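Local coordinates for protein alpha-L-rhamnosidase (Aspergillus terreus, PDB 6GSZ) that probably hydrolyses terminal non-reducing alpha-L-rhamnose residues in alpha-L-rhamnosides, as a calcium-binding glycosidase, at residues Q577-K585 and K691-T699; T595-Y605 and M651-L661. All coordinates share one frame; numbering follows the deposited sequence. Where two conformers were deposited one is given.

Contact 1: residues Q577-K585 and K691-T699. With MAN (alpha-D-mannopyranose), chain F; BGC (beta-D-glucopyranose), chain B.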
loop_
_atom_site.group_PDB
_atom_site.type_symbol
_atom_site.label_atom_id
_atom_site.label_comp_id
_atom_site.label_asym_id
_atom_site.label_seq_id
_atom_site.Cartn_x
_atom_site.Cartn_y
_atom_site.Cartn_z
ATOM N N GLN A 577 7.312 -24.423 6.822
ATOM C CA GLN A 577 6.250 -23.486 7.121
ATOM C C GLN A 577 6.787 -22.296 7.943
ATOM O O GLN A 577 7.617 -22.481 8.854
ATOM C CB GLN A 577 5.092 -24.134 7.877
ATOM C CG GLN A 577 4.377 -25.234 7.117
ATOM C CD GLN A 577 3.600 -24.755 5.909
ATOM O OE1 GLN A 577 3.251 -23.567 5.802
ATOM N NE2 GLN A 577 3.271 -25.709 5.030
ATOM N N TRP A 578 6.357 -21.074 7.579
ATOM C CA TRP A 578 6.543 -19.879 8.399
ATOM C C TRP A 578 5.646 -19.914 9.645
ATOM O O TRP A 578 6.096 -19.652 10.794
ATOM C CB TRP A 578 6.228 -18.604 7.592
ATOM C CG TRP A 578 7.014 -18.433 6.323
ATOM C CD1 TRP A 578 6.574 -18.591 5.034
ATOM C CD2 TRP A 578 8.408 -18.098 6.231
ATOM N NE1 TRP A 578 7.613 -18.399 4.161
ATOM C CE2 TRP A 578 8.719 -18.058 4.864
ATOM C CE3 TRP A 578 9.397 -17.806 7.167
ATOM C CZ2 TRP A 578 9.998 -17.737 4.412
ATOM C CZ3 TRP A 578 10.662 -17.498 6.721
ATOM C CH2 TRP A 578 10.948 -17.455 5.362
ATOM N N ALA A 579 4.370 -20.247 9.407
ATOM C CA ALA A 579 3.321 -20.409 10.457
ATOM C C ALA A 579 3.355 -19.207 11.410
ATOM O O ALA A 579 3.289 -18.065 10.948
ATOM C CB ALA A 579 3.441 -21.755 11.131
ATOM N N ASP A 580 3.324 -19.436 12.741
ATOM C CA ASP A 580 3.190 -18.315 13.679
ATOM C C ASP A 580 4.534 -17.638 13.933
ATOM O O ASP A 580 5.029 -17.581 15.065
ATOM C CB ASP A 580 2.489 -18.726 14.980
ATOM C CG ASP A 580 1.885 -17.535 15.727
ATOM O OD1 ASP A 580 1.516 -16.510 15.073
ATOM O OD2 ASP A 580 1.785 -17.628 16.984
ATOM N N TRP A 581 5.035 -17.008 12.870
ATOM C CA TRP A 581 6.306 -16.309 12.824
ATOM C C TRP A 581 6.360 -15.217 13.898
ATOM O O TRP A 581 5.429 -14.458 14.038
ATOM C CB TRP A 581 6.416 -15.733 11.407
ATOM C CG TRP A 581 7.702 -15.053 11.050
ATOM C CD1 TRP A 581 7.888 -13.698 10.908
ATOM C CD2 TRP A 581 8.962 -15.678 10.770
ATOM N NE1 TRP A 581 9.189 -13.454 10.549
ATOM C CE2 TRP A 581 9.859 -14.640 10.451
ATOM C CE3 TRP A 581 9.404 -17.010 10.718
ATOM C CZ2 TRP A 581 11.182 -14.895 10.077
ATOM C CZ3 TRP A 581 10.730 -17.251 10.396
ATOM C CH2 TRP A 581 11.589 -16.207 10.064
ATOM N N LEU A 582 7.487 -15.129 14.627
ATOM C CA LEU A 582 7.768 -14.041 15.559
ATOM C C LEU A 582 6.815 -14.081 16.762
ATOM O O LEU A 582 6.603 -13.077 17.404
ATOM C CB LEU A 582 7.773 -12.684 14.824
ATOM C CG LEU A 582 9.074 -12.368 14.093
ATOM C CD1 LEU A 582 8.944 -11.093 13.268
ATOM C CD2 LEU A 582 10.237 -12.287 15.065
ATOM N N ASP A 583 6.366 -15.291 17.118
ATOM C CA ASP A 583 5.842 -15.573 18.464
ATOM C C ASP A 583 6.829 -14.925 19.427
ATOM O O ASP A 583 8.030 -15.113 19.251
ATOM C CB ASP A 583 5.730 -17.098 18.645
ATOM C CG ASP A 583 5.329 -17.636 20.004
ATOM O OD1 ASP A 583 5.570 -16.936 21.023
ATOM O OD2 ASP A 583 4.798 -18.763 20.015
ATOM N N PRO A 584 6.411 -14.137 20.433
ATOM C CA PRO A 584 7.372 -13.478 21.324
ATOM C C PRO A 584 8.284 -14.433 22.116
ATOM O O PRO A 584 9.344 -14.008 22.609
ATOM C CB PRO A 584 6.491 -12.670 22.276
ATOM C CG PRO A 584 5.160 -13.337 22.219
ATOM C CD PRO A 584 5.018 -13.848 20.798
ATOM N N LYS A 585 7.916 -15.707 22.234
ATOM C CA LYS A 585 8.718 -16.707 22.910
ATOM C C LYS A 585 9.724 -17.391 21.964
ATOM O O LYS A 585 10.581 -18.133 22.449
ATOM C CB LYS A 585 7.822 -17.773 23.547
ATOM C CG LYS A 585 6.856 -17.297 24.614
ATOM C CD LYS A 585 7.453 -16.955 25.907
ATOM C CE LYS A 585 6.386 -16.880 26.987
ATOM N NZ LYS A 585 6.806 -15.975 28.078
ATOM N N LYS A 691 -0.159 -9.954 28.500
ATOM C CA LYS A 691 0.860 -9.733 27.472
ATOM C C LYS A 691 0.517 -10.578 26.248
ATOM O O LYS A 691 0.008 -11.708 26.333
ATOM C CB LYS A 691 2.243 -10.103 27.993
ATOM C CG LYS A 691 2.707 -9.221 29.135
ATOM C CD LYS A 691 3.963 -9.693 29.820
ATOM C CE LYS A 691 4.452 -8.676 30.827
ATOM N NZ LYS A 691 4.363 -9.193 32.211
ATOM N N VAL A 692 0.782 -10.008 25.080
ATOM C CA VAL A 692 0.473 -10.664 23.804
ATOM C C VAL A 692 1.344 -11.903 23.670
ATOM O O VAL A 692 2.540 -11.881 24.023
ATOM C CB VAL A 692 0.707 -9.740 22.597
ATOM C CG1 VAL A 692 0.015 -8.412 22.752
ATOM C CG2 VAL A 692 2.184 -9.542 22.317
ATOM N N GLY A 693 0.771 -12.967 23.119
ATOM C CA GLY A 693 1.429 -14.231 22.981
ATOM C C GLY A 693 1.419 -14.796 21.567
ATOM O O GLY A 693 1.863 -15.897 21.358
ATOM N N THR A 694 0.960 -13.981 20.617
ATOM C CA THR A 694 0.788 -14.371 19.207
ATOM C C THR A 694 1.935 -13.839 18.336
ATOM O O THR A 694 2.400 -12.745 18.555
ATOM C CB THR A 694 -0.567 -13.851 18.722
ATOM O OG1 THR A 694 -0.659 -12.445 18.999
ATOM C CG2 THR A 694 -1.753 -14.565 19.342
ATOM N N GLY A 695 2.255 -14.608 17.280
ATOM C CA GLY A 695 3.062 -14.117 16.165
ATOM C C GLY A 695 2.192 -13.680 14.992
ATOM O O GLY A 695 1.029 -13.290 15.166
ATOM N N PHE A 696 2.716 -13.817 13.766
ATOM C CA PHE A 696 2.039 -13.278 12.592
ATOM C C PHE A 696 0.736 -14.036 12.327
ATOM O O PHE A 696 -0.145 -13.496 11.666
ATOM C CB PHE A 696 2.965 -13.278 11.359
ATOM C CG PHE A 696 3.972 -12.160 11.219
ATOM C CD1 PHE A 696 4.482 -11.494 12.327
ATOM C CD2 PHE A 696 4.420 -11.792 9.970
ATOM C CE1 PHE A 696 5.427 -10.490 12.205
ATOM C CE2 PHE A 696 5.387 -10.803 9.841
ATOM C CZ PHE A 696 5.873 -10.138 10.941
ATOM N N ALA A 697 0.690 -15.309 12.733
ATOM C CA ALA A 697 -0.503 -16.117 12.420
ATOM C C ALA A 697 -1.700 -15.717 13.294
ATOM O O ALA A 697 -2.824 -15.831 12.845
ATOM C CB ALA A 697 -0.228 -17.603 12.586
ATOM N N GLY A 698 -1.422 -15.329 14.550
ATOM C CA GLY A 698 -2.469 -15.087 15.529
ATOM C C GLY A 698 -2.800 -13.613 15.745
ATOM O O GLY A 698 -3.930 -13.286 16.117
ATOM N N THR A 699 -1.841 -12.713 15.566
ATOM C CA THR A 699 -1.983 -11.340 16.069
ATOM C C THR A 699 -3.148 -10.595 15.401
ATOM O O THR A 699 -3.998 -9.980 16.103
ATOM C CB THR A 699 -0.691 -10.554 15.894
ATOM O OG1 THR A 699 0.300 -11.188 16.704
ATOM C CG2 THR A 699 -0.853 -9.121 16.346
HETATM C C1 MAN F . 12.759 -15.678 26.505
HETATM C C2 MAN F . 12.329 -16.731 25.479
HETATM C C3 MAN F . 12.885 -16.335 24.106
HETATM C C4 MAN F . 12.399 -14.923 23.713
HETATM C C5 MAN F . 12.754 -13.952 24.835
HETATM C C6 MAN F . 12.172 -12.584 24.587
HETATM O O2 MAN F . 10.912 -16.813 25.490
HETATM O O3 MAN F . 12.602 -17.362 23.122
HETATM O O4 MAN F . 13.060 -14.421 22.477
HETATM O O5 MAN F . 12.320 -14.358 26.147
HETATM O O6 MAN F . 12.513 -11.830 25.729
HETATM C C2 BGC B . 8.653 -10.580 6.615
HETATM C C3 BGC B . 8.161 -11.966 6.926
HETATM C C4 BGC B . 9.046 -13.123 6.517
HETATM C C5 BGC B . 10.361 -12.777 7.023
HETATM C C6 BGC B . 11.241 -13.958 6.662
HETATM C C1 BGC B . 10.101 -10.439 7.052
HETATM O O1 BGC B . 10.494 -9.094 6.871
HETATM O O2 BGC B . 8.083 -9.647 7.502
HETATM O O3 BGC B . 7.084 -12.171 6.179
HETATM O O4 BGC B . 8.646 -14.446 6.943
HETATM O O5 BGC B . 10.908 -11.504 6.548
HETATM O O6 BGC B . 12.592 -13.626 7.001
HETATM O O HOH W 1 3.713 -16.992 23.045
#

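Contact 2: residues T595-Y605 and M651-L661. With NAG (2-acetamido-2-deoxy-beta-D-glucopyranose), chain E.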
loop_
_atom_site.group_PDB
_atom_site.type_symbol
_atom_site.label_atom_id
_atom_site.label_comp_id
_atom_site.label_asym_id
_atom_site.label_seq_id
_atom_site.Cartn_x
_atom_site.Cartn_y
_atom_site.Cartn_z
ATOM N N THR A 595 5.656 -21.529 19.744
ATOM C CA THR A 595 5.038 -22.374 20.778
ATOM C C THR A 595 3.817 -23.145 20.254
ATOM O O THR A 595 3.255 -23.984 20.978
ATOM C CB THR A 595 4.658 -21.570 22.030
ATOM O OG1 THR A 595 3.676 -20.600 21.661
ATOM C CG2 THR A 595 5.848 -20.900 22.691
ATOM N N THR A 596 3.371 -22.832 19.048
ATOM C CA THR A 596 2.252 -23.516 18.409
ATOM C C THR A 596 2.767 -24.325 17.217
ATOM O O THR A 596 3.533 -23.799 16.408
ATOM C CB THR A 596 1.193 -22.515 17.911
ATOM O OG1 THR A 596 0.885 -21.603 18.971
ATOM C CG2 THR A 596 -0.081 -23.202 17.465
ATOM N N ASN A 597 2.356 -25.578 17.110
ATOM C CA ASN A 597 2.764 -26.481 16.034
ATOM C C ASN A 597 2.477 -25.842 14.662
ATOM O O ASN A 597 1.377 -25.322 14.400
ATOM C CB ASN A 597 2.093 -27.840 16.184
ATOM C CG ASN A 597 2.482 -28.821 15.115
ATOM O OD1 ASN A 597 1.980 -28.762 13.988
ATOM N ND2 ASN A 597 3.423 -29.685 15.458
ATOM N N LYS A 598 3.477 -25.904 13.769
ATOM C CA LYS A 598 3.398 -25.255 12.465
ATOM C C LYS A 598 2.282 -25.837 11.599
ATOM O O LYS A 598 1.730 -25.112 10.758
ATOM C CB LYS A 598 4.743 -25.355 11.717
ATOM C CG LYS A 598 5.854 -24.554 12.338
ATOM C CD LYS A 598 7.173 -24.756 11.627
ATOM C CE LYS A 598 8.198 -23.763 12.106
ATOM N NZ LYS A 598 9.256 -23.547 11.109
ATOM N N TYR A 599 1.983 -27.127 11.769
ATOM C CA TYR A 599 0.959 -27.816 10.968
ATOM C C TYR A 599 -0.440 -27.583 11.549
ATOM O O TYR A 599 -1.401 -27.542 10.760
ATOM C CB TYR A 599 1.331 -29.301 10.765
ATOM C CG TYR A 599 2.683 -29.412 10.117
ATOM C CD1 TYR A 599 2.901 -28.986 8.816
ATOM C CD2 TYR A 599 3.769 -29.827 10.851
ATOM C CE1 TYR A 599 4.167 -28.986 8.250
ATOM C CE2 TYR A 599 5.036 -29.856 10.291
ATOM C CZ TYR A 599 5.235 -29.413 9.001
ATOM O OH TYR A 599 6.499 -29.397 8.483
ATOM N N LEU A 600 -0.558 -27.419 12.870
ATOM C CA LEU A 600 -1.857 -27.012 13.445
ATOM C C LEU A 600 -2.221 -25.647 12.843
ATOM O O LEU A 600 -3.331 -25.431 12.325
ATOM C CB LEU A 600 -1.720 -26.931 14.958
ATOM C CG LEU A 600 -2.975 -26.608 15.783
ATOM C CD1 LEU A 600 -2.684 -26.994 17.237
ATOM C CD2 LEU A 600 -3.327 -25.124 15.708
ATOM N N VAL A 601 -1.229 -24.735 12.839
ATOM C CA VAL A 601 -1.430 -23.399 12.271
ATOM C C VAL A 601 -1.786 -23.496 10.783
ATOM O O VAL A 601 -2.743 -22.868 10.299
ATOM C CB VAL A 601 -0.206 -22.484 12.492
ATOM C CG1 VAL A 601 -0.295 -21.177 11.730
ATOM C CG2 VAL A 601 -0.011 -22.176 13.967
ATOM N N SER A 602 -0.985 -24.268 10.044
ATOM C CA SER A 602 -1.169 -24.384 8.606
ATOM C C SER A 602 -2.537 -24.970 8.233
ATOM O O SER A 602 -3.195 -24.529 7.291
ATOM C CB SER A 602 -0.021 -25.190 8.013
ATOM O OG SER A 602 1.233 -24.516 8.128
ATOM N N ASP A 603 -2.913 -26.034 8.945
ATOM C CA ASP A 603 -4.187 -26.678 8.669
ATOM C C ASP A 603 -5.353 -25.753 8.992
ATOM O O ASP A 603 -6.362 -25.755 8.227
ATOM C CB ASP A 603 -4.311 -27.962 9.483
ATOM C CG ASP A 603 -3.441 -29.109 8.990
ATOM O OD1 ASP A 603 -2.907 -29.020 7.840
ATOM O OD2 ASP A 603 -3.302 -30.111 9.755
ATOM N N ALA A 604 -5.205 -24.951 10.051
ATOM C CA ALA A 604 -6.266 -23.970 10.372
ATOM C C ALA A 604 -6.443 -23.003 9.195
ATOM O O ALA A 604 -7.578 -22.743 8.764
ATOM C CB ALA A 604 -5.967 -23.249 11.647
ATOM N N TYR A 605 -5.307 -22.495 8.668
ATOM C CA TYR A 605 -5.375 -21.584 7.547
ATOM C C TYR A 605 -5.840 -22.250 6.226
ATOM O O TYR A 605 -6.472 -21.585 5.384
ATOM C CB TYR A 605 -4.055 -20.832 7.363
ATOM C CG TYR A 605 -3.975 -19.576 8.179
ATOM C CD1 TYR A 605 -3.550 -19.599 9.503
ATOM C CD2 TYR A 605 -4.364 -18.361 7.644
ATOM C CE1 TYR A 605 -3.454 -18.442 10.259
ATOM C CE2 TYR A 605 -4.290 -17.197 8.400
ATOM C CZ TYR A 605 -3.837 -17.230 9.710
ATOM O OH TYR A 605 -3.779 -16.062 10.446
ATOM N N MET A 651 -6.930 -28.201 22.752
ATOM C CA MET A 651 -6.036 -28.083 21.613
ATOM C C MET A 651 -4.703 -28.788 21.913
ATOM O O MET A 651 -4.241 -28.796 23.068
ATOM C CB MET A 651 -5.753 -26.616 21.316
ATOM C CG MET A 651 -6.986 -25.852 20.847
ATOM S SD MET A 651 -7.892 -26.598 19.470
ATOM C CE MET A 651 -6.589 -26.694 18.260
ATOM N N ALA A 652 -4.058 -29.309 20.856
ATOM C CA ALA A 652 -2.743 -29.933 20.993
ATOM C C ALA A 652 -1.752 -28.953 21.654
ATOM O O ALA A 652 -0.934 -29.358 22.490
ATOM C CB ALA A 652 -2.245 -30.399 19.644
ATOM N N ASN A 653 -1.852 -27.674 21.293
ATOM C CA ASN A 653 -1.104 -26.587 21.955
ATOM C C ASN A 653 -2.094 -25.544 22.479
ATOM O O ASN A 653 -2.748 -24.847 21.706
ATOM C CB ASN A 653 -0.090 -25.930 21.007
ATOM C CG ASN A 653 0.736 -26.935 20.247
ATOM O OD1 ASN A 653 0.762 -26.885 19.036
ATOM N ND2 ASN A 653 1.391 -27.853 20.961
ATOM N N GLU A 654 -2.177 -25.428 23.806
ATOM C CA GLU A 654 -3.055 -24.457 24.457
ATOM C C GLU A 654 -2.310 -23.124 24.636
ATOM O O GLU A 654 -1.862 -22.759 25.701
ATOM C CB GLU A 654 -3.552 -25.023 25.787
ATOM C CG GLU A 654 -4.586 -26.133 25.650
ATOM C CD GLU A 654 -6.037 -25.655 25.597
ATOM O OE1 GLU A 654 -6.390 -24.836 26.443
ATOM O OE2 GLU A 654 -6.784 -26.078 24.643
ATOM N N THR A 655 -2.177 -22.431 23.508
ATOM C CA THR A 655 -1.483 -21.173 23.355
ATOM C C THR A 655 -2.455 -20.148 22.781
ATOM O O THR A 655 -3.559 -20.492 22.336
ATOM C CB THR A 655 -0.308 -21.328 22.393
ATOM O OG1 THR A 655 -0.808 -21.742 21.108
ATOM C CG2 THR A 655 0.710 -22.330 22.904
ATOM N N GLN A 656 -2.079 -18.878 22.836
ATOM C CA GLN A 656 -2.934 -17.848 22.307
ATOM C C GLN A 656 -3.282 -18.156 20.848
ATOM O O GLN A 656 -4.448 -18.069 20.466
ATOM C CB GLN A 656 -2.326 -16.470 22.508
ATOM C CG GLN A 656 -2.299 -16.049 23.965
ATOM C CD GLN A 656 -1.812 -14.635 24.156
ATOM O OE1 GLN A 656 -1.947 -13.782 23.268
ATOM N NE2 GLN A 656 -1.216 -14.398 25.324
ATOM N N THR A 657 -2.271 -18.445 20.012
ATOM C CA THR A 657 -2.564 -18.745 18.603
ATOM C C THR A 657 -3.296 -20.091 18.442
ATOM O O THR A 657 -4.217 -20.211 17.610
ATOM C CB THR A 657 -1.284 -18.711 17.769
ATOM O OG1 THR A 657 -0.814 -17.367 17.813
ATOM C CG2 THR A 657 -1.487 -19.154 16.343
ATOM N N GLY A 658 -2.867 -21.103 19.196
ATOM C CA GLY A 658 -3.449 -22.428 19.086
ATOM C C GLY A 658 -4.943 -22.492 19.413
ATOM O O GLY A 658 -5.659 -23.305 18.798
ATOM N N LEU A 659 -5.389 -21.607 20.311
ATOM C CA LEU A 659 -6.803 -21.466 20.607
ATOM C C LEU A 659 -7.468 -20.464 19.654
ATOM O O LEU A 659 -8.591 -20.657 19.229
ATOM C CB LEU A 659 -6.967 -21.032 22.058
ATOM C CG LEU A 659 -6.754 -22.157 23.064
ATOM C CD1 LEU A 659 -6.331 -21.583 24.391
ATOM C CD2 LEU A 659 -7.995 -23.016 23.192
ATOM N N ALA A 660 -6.827 -19.322 19.386
ATOM C CA ALA A 660 -7.510 -18.253 18.634
ATOM C C ALA A 660 -7.898 -18.740 17.230
ATOM O O ALA A 660 -8.977 -18.433 16.712
ATOM C CB ALA A 660 -6.661 -17.017 18.552
ATOM N N LEU A 661 -7.008 -19.481 16.564
ATOM C CA LEU A 661 -7.322 -19.894 15.179
ATOM C C LEU A 661 -8.563 -20.780 15.080
ATOM O O LEU A 661 -9.457 -20.451 14.273
ATOM C CB LEU A 661 -6.101 -20.510 14.498
ATOM C CG LEU A 661 -4.879 -19.618 14.382
ATOM C CD1 LEU A 661 -3.755 -20.339 13.662
ATOM C CD2 LEU A 661 -5.216 -18.311 13.673
HETATM C C1 NAG E . 2.178 -28.884 20.319
HETATM C C2 NAG E . 3.447 -29.192 21.064
HETATM C C3 NAG E . 4.188 -30.373 20.427
HETATM C C4 NAG E . 3.300 -31.582 20.145
HETATM C C5 NAG E . 2.074 -31.106 19.336
HETATM C C6 NAG E . 1.097 -32.216 18.939
HETATM C C7 NAG E . 4.745 -27.413 19.874
HETATM C C8 NAG E . 5.609 -26.224 20.054
HETATM N N2 NAG E . 4.267 -27.986 21.030
HETATM O O3 NAG E . 5.247 -30.696 21.283
HETATM O O4 NAG E . 4.002 -32.419 19.228
HETATM O O5 NAG E . 1.421 -30.083 20.078
HETATM O O6 NAG E . 0.641 -32.873 20.124
HETATM O O7 NAG E . 4.540 -27.783 18.703
#

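Contact 1: residues Q577-K585 and K691-T699
Asp580 OD1 is gripped by two successive backbone amides of the facing loop: Ala697 N, 2.8 Å from Asp580 OD1 and nearly in line with its C-O bond, and Gly698 N, 3.2 Å from Asp580 OD1 and above the carboxylate plane. The other oxygen takes Gly695 N, two residues before Ala697, with Gly695 N to Asp580 OD2 being 3.1 Å and fairly straight (164°) on the syn side, and it has a further partner in Thr657 OG1. With CG turned opposite the backbone N (chi1 -159°), the buried carboxylate enters the turn at 695-698, whose N-H groups probably offset its charge. One residue on, Trp581 O accepts from Phe696 N at 2.8 Å, in the carbonyl plane, while Gly695 CA makes a CA-H...O contact with that oxygen. Both loops belong to the six-hairpin glycosidase domain, an (alpha/alpha)6 barrel, and their aromatic residues line the glucose pocket. Trp581 directs the edge of its five-membered ring at the face of Phe696 (T-shaped, centroids 5.1 Å apart, planes at 78°). Leu582 packs beside Phe696, its CD1 3.7 Å from Phe696 CE1. The sugar's O4 lies over faces of both Trp578 and Trp581, with Trp578 CE3 3.5 Å from BGC O4, whereas its O2 sits at the edge of Phe696. Asp580 to Asp583 form a type II turn; beyond it Pro584 CG reaches Val692 O at 3.5 Å. A water donates to Asp583 OD1 and Gly693 O; Asp583 OD1 also accepts from Lys585 N in an Asx turn, and Asp583 OD2 pairs with Thr595 OG1.

Contact 2: residues T595-Y605 and M651-L661
Asn653 OD1 receives the backbone N-H of Asn597 in a short, nearly straight bond (Asn597 N to Asn653 OD1 2.8 Å, 169° at the hydrogen), the donor standing well above the amide's carbonyl plane. Beside it, Thr655 OG1 donates to Thr596 OG1 across 2.7 Å, and the methyl CG2 of Thr655 leans on Thr595, 3.6 Å from Thr595 O. Deeper in, apolar groups take over. Leu661 CD2 lies 3.8 Å from Tyr605 CE1, the two side chains crossing at about a right angle, and its CB meets Ala604 CB at 4.0 Å; its other methyl, CD1, touches Val601. Leu600 extends past Asn653, bringing its CD1 to the terminal methyl of Met651, 4.0 Å from Leu600 CD1 to Met651 CE. These side chains are set by two helices, 598-605 and 656-661, that run roughly side by side (axes 10.2 Å apart, 23°). Both begin at this contact. Asn597 caps the first, its OD1 accepting from Tyr599 N and Leu600 N; Thr655 caps the second, since chi1 of 61° sets OG1 between the backbone N and carbonyl carbon, where it takes Gly658 N. The Tyr605 hydroxyl leaves the helix pair for Ala697 O and His700 NE2. Asn653 ND2 is bonded to C1 of an N-acetylglucosamine, with Thr655 completing the Asn-X-Thr sequon. The glycosylated amide thus has its nitrogen committed to the sugar and its oxygen to a backbone N-H, which should limit its rotation, while the sequon threonine donates to Thr596, just ahead of the first helix's cap, and accepts from the first turn of the second.

Overall arrangement
Within the helical six-hairpin glycosidase domain, the chain passes first through 577-585, a loop between helices 545-562 and 598-619, and then enters 595-605 at the start of the second of these. Helix 623-644 follows before 651-661 returns to pair with 595-605, so contact 2 closes the shorter loop. Once helix 671-687 has ended, the loop segment 691-699 comes back to 577-585; contact 1 closes the longer loop, which wholly encloses the other. The two touch directly, their centres about 10 Å apart, through polar pairs and through packing such as that of Thr694 CG2 on Thr657 OG1. Together they tie the glucose-pocket loops to two helix starts, the second preceded by a glycosylated asparagine.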